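Local coordinates for protein intracellular protease/amidase (Salmonella enterica subsp. enterica serovar Typhimurium, PDB 4K2H) that belongs to the DJ-1/PfpI family, binds zinc and may act as a peptidase, though its function has not been established, at residues V70-G75 against K100-I105. The protein carries 1 engineered substitution. Numbering follows the deposited sequence.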
loop_
_atom_site.group_PDB
_atom_site.type_symbol
_atom_site.label_atom_id
_atom_site.label_comp_id
_atom_site.label_asym_id
_atom_site.label_seq_id
_atom_site.Cartn_x
_atom_site.Cartn_y
_atom_site.Cartn_z
ATOM N N VAL A 70 6.770 16.945 1.551
ATOM C CA VAL A 70 5.550 16.812 0.735
ATOM C C VAL A 70 5.717 15.638 -0.211
ATOM O O VAL A 70 6.580 15.644 -1.096
ATOM C CB VAL A 70 5.322 18.075 -0.109
ATOM C CG1 VAL A 70 4.090 17.949 -0.980
ATOM C CG2 VAL A 70 5.244 19.283 0.797
ATOM N N VAL A 71 4.907 14.619 -0.011
ATOM C CA VAL A 71 4.890 13.460 -0.906
ATOM C C VAL A 71 3.925 13.664 -2.057
ATOM O O VAL A 71 2.751 13.982 -1.852
ATOM C CB VAL A 71 4.457 12.201 -0.150
ATOM C CG1 VAL A 71 4.411 11.008 -1.087
ATOM C CG2 VAL A 71 5.397 11.936 0.994
ATOM N N LEU A 72 4.410 13.440 -3.268
ATOM C CA LEU A 72 3.581 13.538 -4.473
ATOM C C LEU A 72 3.455 12.172 -5.105
ATOM O O LEU A 72 4.347 11.736 -5.809
ATOM C CB LEU A 72 4.173 14.539 -5.456
ATOM C CG LEU A 72 4.399 15.944 -4.897
ATOM C CD1 LEU A 72 5.252 16.716 -5.887
ATOM C CD2 LEU A 72 3.081 16.665 -4.676
ATOM N N PRO A 73 2.369 11.448 -4.803
ATOM C CA PRO A 73 2.158 10.130 -5.424
ATOM C C PRO A 73 1.963 10.228 -6.928
ATOM O O PRO A 73 1.749 11.296 -7.453
ATOM C CB PRO A 73 0.888 9.586 -4.755
ATOM C CG PRO A 73 0.400 10.626 -3.818
ATOM C CD PRO A 73 1.374 11.778 -3.768
ATOM N N GLY A 74 2.064 9.104 -7.611
ATOM C CA GLY A 74 1.813 9.025 -9.031
ATOM C C GLY A 74 0.392 8.607 -9.302
ATOM O O GLY A 74 -0.557 9.044 -8.584
ATOM N N GLY A 75 0.248 7.744 -10.311
ATOM C CA GLY A 75 -1.034 7.452 -10.952
ATOM C C GLY A 75 -1.265 8.350 -12.162
ATOM O O GLY A 75 -1.025 9.559 -12.088
ATOM N N LYS A 100 12.138 22.704 2.095
ATOM C CA LYS A 100 11.502 21.463 2.583
ATOM C C LYS A 100 11.639 20.356 1.542
ATOM O O LYS A 100 11.933 20.622 0.360
ATOM C CB LYS A 100 10.048 21.677 2.940
ATOM C CG LYS A 100 9.829 22.843 3.867
ATOM C CD LYS A 100 10.841 22.832 5.005
ATOM C CE LYS A 100 10.408 23.758 6.117
ATOM N NZ LYS A 100 11.397 23.737 7.218
ATOM N N LEU A 101 11.463 19.114 1.986
ATOM C CA LEU A 101 11.602 17.967 1.082
ATOM C C LEU A 101 10.387 17.799 0.122
ATOM O O LEU A 101 9.223 17.769 0.528
ATOM C CB LEU A 101 11.867 16.673 1.872
ATOM C CG LEU A 101 13.033 16.683 2.878
ATOM C CD1 LEU A 101 13.126 15.361 3.637
ATOM C CD2 LEU A 101 14.351 16.997 2.177
ATOM N N ILE A 102 10.695 17.699 -1.164
ATOM C CA ILE A 102 9.699 17.449 -2.198
ATOM C C ILE A 102 9.963 16.057 -2.703
ATOM O O ILE A 102 11.072 15.738 -3.206
ATOM C CB ILE A 102 9.840 18.434 -3.352
ATOM C CG1 ILE A 102 9.923 19.864 -2.810
ATOM C CG2 ILE A 102 8.740 18.242 -4.378
ATOM C CD1 ILE A 102 8.757 20.266 -1.938
ATOM N N CYS A 103 8.956 15.216 -2.557
ATOM C CA CYS A 103 9.141 13.791 -2.691
ATOM C C CYS A 103 8.121 13.179 -3.636
ATOM O O CYS A 103 7.113 12.582 -3.187
ATOM C CB CYS A 103 9.027 13.136 -1.340
ATOM S SG CYS A 103 9.973 13.932 -0.044
ATOM N N PRO A 104 8.400 13.295 -4.943
ATOM C CA PRO A 104 7.616 12.644 -5.964
ATOM C C PRO A 104 7.992 11.212 -6.199
ATOM O O PRO A 104 9.180 10.829 -6.123
ATOM C CB PRO A 104 7.939 13.454 -7.212
ATOM C CG PRO A 104 9.363 13.836 -7.003
ATOM C CD PRO A 104 9.386 14.212 -5.535
ATOM N N ILE A 105 6.972 10.417 -6.511
ATOM C CA ILE A 105 7.183 9.062 -6.909
ATOM C C ILE A 105 6.533 8.751 -8.245
ATOM O O ILE A 105 5.455 9.281 -8.604
ATOM C CB ILE A 105 6.746 8.086 -5.802
ATOM C CG1 ILE A 105 6.746 6.646 -6.325
ATOM C CG2 ILE A 105 5.377 8.400 -5.257
ATOM C CD1 ILE A 105 7.307 5.657 -5.324
#
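V70 and L72 each use both backbone N and O to hold residues 101-105. V70 N bonds to L101 O at 2.8 Å and V70 O takes C103 N; L72 N then reaches C103 O, and L72 O receives I105 N at 3.0 Å. The L72 N–C103 O bond is the odd one: its N-H points straight at the oxygen (168°), yet the donor stands 48° above the carbonyl plane. C103 O also takes a CA-H...O contact from V71 CA at 3.3 Å. Beside L72 O, the CG2 of I105 packs at 3.5 Å, with this methyl set between the backbone N and the carbonyl carbon; it also leans on P73 CA. The two parallel strands, 17° apart in direction, are neighbours in the central sheet of the DJ-1/PfpI α/β fold, joined by a β-α-β crossover through helices 76-83 and 86-97. Side chains touch only sparsely across the pair and pack mostly against the covering helices. On the face of V70, L72, I102 and P104, L72 and I102 run side by side, CD1 to CG2 at 4.1 Å, under helices 86-97 and 108-114. V71 and C103 occupy the other face, CG2 to CB at 4.5 Å, and turn to helix 159-171. At the solvent side K100, partly exposed, sends its amine off from the pair. Beyond P73 the segments part: G74 N, 3.5 Å from I105 O, bonds instead to E19 OE1, and G74 also shares a backbone hydrogen bond with E16, a zinc ligand, before G75 takes the N-cap position of helix 76-83.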